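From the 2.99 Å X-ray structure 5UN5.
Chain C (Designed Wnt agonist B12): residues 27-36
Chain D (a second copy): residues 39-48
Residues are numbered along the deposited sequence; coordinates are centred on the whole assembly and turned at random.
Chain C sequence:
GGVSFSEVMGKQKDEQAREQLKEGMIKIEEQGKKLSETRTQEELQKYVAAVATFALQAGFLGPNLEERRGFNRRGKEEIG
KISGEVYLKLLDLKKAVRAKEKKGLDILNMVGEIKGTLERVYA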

# COMPACT_ATOMS: atom_id res chain seq x y z
N LYS C 27 -15.78 -14.68 11.12
CA LYS C 27 -14.34 -14.80 11.32
C LYS C 27 -13.57 -14.33 10.09
O LYS C 27 -12.48 -13.77 10.22
CB LYS C 27 -13.98 -16.24 11.68
CG LYS C 27 -12.55 -16.44 12.15
CD LYS C 27 -12.24 -17.91 12.35
CE LYS C 27 -13.22 -18.54 13.32
NZ LYS C 27 -12.99 -20.01 13.49
N ILE C 28 -14.12 -14.56 8.89
CA ILE C 28 -13.49 -14.04 7.68
C ILE C 28 -13.57 -12.52 7.65
O ILE C 28 -12.59 -11.84 7.34
CB ILE C 28 -14.16 -14.65 6.43
CG1 ILE C 28 -13.89 -16.16 6.35
CG2 ILE C 28 -13.69 -13.95 5.17
CD1 ILE C 28 -14.54 -16.81 5.17
N GLU C 29 -14.75 -11.97 7.98
CA GLU C 29 -14.91 -10.52 8.00
C GLU C 29 -13.99 -9.88 9.03
O GLU C 29 -13.46 -8.79 8.81
CB GLU C 29 -16.37 -10.16 8.28
CG GLU C 29 -16.68 -8.68 8.17
CD GLU C 29 -18.15 -8.37 8.35
OE1 GLU C 29 -18.93 -9.33 8.56
OE2 GLU C 29 -18.52 -7.19 8.28
N GLU C 30 -13.79 -10.56 10.16
CA GLU C 30 -12.89 -10.03 11.19
C GLU C 30 -11.45 -10.00 10.69
O GLU C 30 -10.74 -9.00 10.89
CB GLU C 30 -13.00 -10.88 12.46
CG GLU C 30 -12.05 -10.47 13.57
CD GLU C 30 -12.15 -11.39 14.77
OE1 GLU C 30 -13.10 -12.19 14.83
OE2 GLU C 30 -11.27 -11.31 15.66
N GLN C 31 -10.99 -11.07 10.04
CA GLN C 31 -9.63 -11.09 9.52
C GLN C 31 -9.47 -10.16 8.32
O GLN C 31 -8.40 -9.58 8.12
CB GLN C 31 -9.22 -12.51 9.15
CG GLN C 31 -8.91 -13.41 10.34
CD GLN C 31 -7.81 -12.84 11.22
OE1 GLN C 31 -6.88 -12.18 10.74
NE2 GLN C 31 -7.90 -13.09 12.52
N GLY C 32 -10.52 -10.02 7.51
CA GLY C 32 -10.47 -9.08 6.40
C GLY C 32 -10.39 -7.64 6.85
O GLY C 32 -9.76 -6.81 6.19
N LYS C 33 -11.03 -7.32 7.98
CA LYS C 33 -11.02 -5.95 8.48
C LYS C 33 -9.61 -5.50 8.86
O LYS C 33 -9.18 -4.39 8.51
CB LYS C 33 -11.97 -5.83 9.68
CG LYS C 33 -12.18 -4.40 10.17
CD LYS C 33 -13.25 -4.36 11.26
CE LYS C 33 -13.54 -2.93 11.69
NZ LYS C 33 -12.34 -2.28 12.29
N LYS C 34 -8.87 -6.35 9.58
CA LYS C 34 -7.52 -5.98 9.97
C LYS C 34 -6.56 -6.02 8.78
O LYS C 34 -5.57 -5.29 8.76
CB LYS C 34 -7.01 -6.89 11.09
CG LYS C 34 -6.99 -8.37 10.76
CD LYS C 34 -6.49 -9.18 11.95
CE LYS C 34 -7.35 -8.96 13.18
NZ LYS C 34 -6.84 -9.71 14.36
N LEU C 35 -6.84 -6.87 7.79
CA LEU C 35 -6.02 -6.91 6.59
C LEU C 35 -6.17 -5.62 5.79
O LEU C 35 -5.18 -5.02 5.35
CB LEU C 35 -6.40 -8.12 5.73
CG LEU C 35 -5.76 -8.24 4.35
CD1 LEU C 35 -4.24 -8.20 4.45
CD2 LEU C 35 -6.23 -9.52 3.67
N SER C 36 -7.41 -5.17 5.59
CA SER C 36 -7.69 -3.97 4.82
C SER C 36 -7.39 -2.69 5.60
O SER C 36 -7.29 -1.62 4.99
CB SER C 36 -9.14 -3.97 4.36
OG SER C 36 -9.91 -4.89 5.09
N ARG D 39 3.63 -5.01 7.62
CA ARG D 39 3.10 -6.24 8.20
C ARG D 39 1.78 -6.68 7.55
O ARG D 39 0.97 -7.36 8.19
CB ARG D 39 2.91 -6.11 9.72
N THR D 40 1.56 -6.30 6.30
CA THR D 40 0.29 -6.63 5.65
C THR D 40 0.21 -8.11 5.31
O THR D 40 -0.85 -8.73 5.46
CB THR D 40 0.12 -5.78 4.39
OG1 THR D 40 0.31 -4.40 4.71
CG2 THR D 40 -1.28 -5.98 3.81
N GLN D 41 1.33 -8.71 4.87
CA GLN D 41 1.28 -10.10 4.44
C GLN D 41 1.09 -11.05 5.61
O GLN D 41 0.44 -12.10 5.46
CB GLN D 41 2.54 -10.46 3.65
CG GLN D 41 2.53 -11.88 3.10
CD GLN D 41 3.62 -12.12 2.09
OE1 GLN D 41 4.35 -11.21 1.71
NE2 GLN D 41 3.74 -13.37 1.63
N GLU D 42 1.65 -10.73 6.78
CA GLU D 42 1.43 -11.55 7.96
C GLU D 42 -0.05 -11.63 8.32
O GLU D 42 -0.54 -12.67 8.75
CB GLU D 42 2.24 -11.01 9.13
CG GLU D 42 3.71 -10.76 8.82
CD GLU D 42 4.45 -10.11 9.97
OE1 GLU D 42 3.82 -9.87 11.03
OE2 GLU D 42 5.66 -9.83 9.83
N GLU D 43 -0.77 -10.52 8.14
CA GLU D 43 -2.22 -10.52 8.34
C GLU D 43 -2.95 -11.26 7.23
O GLU D 43 -4.05 -11.77 7.45
CB GLU D 43 -2.73 -9.08 8.45
CG GLU D 43 -2.21 -8.33 9.66
CD GLU D 43 -2.45 -6.83 9.56
OE1 GLU D 43 -2.81 -6.36 8.47
OE2 GLU D 43 -2.26 -6.14 10.58
N LEU D 44 -2.34 -11.34 6.04
CA LEU D 44 -2.98 -12.01 4.91
C LEU D 44 -3.13 -13.51 5.16
O LEU D 44 -4.12 -14.11 4.75
CB LEU D 44 -2.18 -11.75 3.63
CG LEU D 44 -2.60 -12.53 2.39
CD1 LEU D 44 -4.01 -12.14 1.96
CD2 LEU D 44 -1.61 -12.30 1.26
N GLN D 45 -2.14 -14.12 5.80
CA GLN D 45 -2.17 -15.57 6.00
C GLN D 45 -3.37 -16.00 6.83
O GLN D 45 -3.99 -17.04 6.56
CB GLN D 45 -0.87 -16.03 6.66
CG GLN D 45 0.36 -15.86 5.78
CD GLN D 45 1.64 -16.24 6.48
OE1 GLN D 45 1.67 -16.41 7.70
NE2 GLN D 45 2.72 -16.38 5.72
N LYS D 46 -3.73 -15.21 7.85
CA LYS D 46 -4.93 -15.52 8.64
C LYS D 46 -6.19 -15.42 7.79
O LYS D 46 -7.12 -16.22 7.96
CB LYS D 46 -5.02 -14.58 9.84
CG LYS D 46 -3.97 -14.81 10.92
CD LYS D 46 -4.21 -16.11 11.66
CE LYS D 46 -3.23 -16.26 12.83
NZ LYS D 46 -3.43 -17.55 13.55
N TYR D 47 -6.25 -14.44 6.89
CA TYR D 47 -7.43 -14.26 6.06
C TYR D 47 -7.61 -15.43 5.09
O TYR D 47 -8.71 -15.99 4.97
CB TYR D 47 -7.34 -12.94 5.30
CG TYR D 47 -8.52 -12.66 4.39
CD1 TYR D 47 -9.71 -12.16 4.89
CD2 TYR D 47 -8.43 -12.89 3.02
CE1 TYR D 47 -10.78 -11.90 4.07
CE2 TYR D 47 -9.51 -12.63 2.19
CZ TYR D 47 -10.68 -12.14 2.72
OH TYR D 47 -11.75 -11.88 1.90
N VAL D 48 -6.54 -15.81 4.38
CA VAL D 48 -6.64 -16.89 3.41
C VAL D 48 -7.02 -18.20 4.10
O VAL D 48 -7.76 -19.02 3.54
CB VAL D 48 -5.31 -17.02 2.63
CG1 VAL D 48 -5.41 -18.14 1.60
CG2 VAL D 48 -4.97 -15.71 1.96

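This is a nearly antiparallel helix-helix contact between two copies of the designed protein, held by the reciprocal packing of Leu C35 and Tyr D47 into holes on the partner helix, with no hydrogen bond across it. The helix directions differ by 164°, and the axes approach to 8.7 Å. The backbone register sets Gln C31 beside Tyr D47, with CA to CA at 5.2 Å, and Leu C35 beside Glu D43, with CA to CA at 5.5 Å. Together the stretches bury 491 Å².

Leu C35 contributes the largest covered area, 112 Å². Its side chain sits among Thr D40, Glu D43, Leu D44 and Tyr D47. The CA-to-CB bond points sideways, but the t, p rotamer brings the end of the chain nearer the partner. The two methyls are then spent differently: CD1 of Leu C35 lies 3.6 Å from O of Thr D40 and 3.8 Å from its CG2, whereas CD2 of Leu C35 lies 3.8 Å from CD1 of Leu D44 and 3.9 Å from CB of Tyr D47. A branched apolar chain suits a hole of this shape.

Tyr D47, with 97 Å² covered, makes the return insertion among Ile C28, Gln C31, Gly C32 and Leu C35. The N atom of Gly C32 meets the ring at its edge, near the plane, 3.5 Å from CD1 of Tyr D47. Glycine leaves room for this approach: an ideal CB on Gly C32 would stand only 3.1 Å from CE1 of Tyr D47, a tight fit. The N of Gly C32 is already committed to its own helix, donating to O of Ile C28 at 2.8 Å. One turn before Gly C32, Ile C28 adds an apolar contact, its CG2 3.7 Å from CE1 of Tyr D47.

Polar chains border this packing without bonding across it. Gln C31 points toward the partner, and its m, m rotamer carries OE1 to 3.2 Å from CB of Lys D46, a contact with carbon. Lys D46 also starts toward chain C, but its end leads away, so its aliphatic base makes the contact while its amine remains remote. Glu D43 reaches across until its OE1 is 3.0 Å from O of Lys C34; since both atoms are acceptors, their proximity is no evidence of attraction. Lys C34 leads its own end away, and its side chain comes nearest chain D where its CB lies 4.8 Å from OE2 of Glu D43. The geometric case for association therefore rests on complementary shape and buried apolar surface.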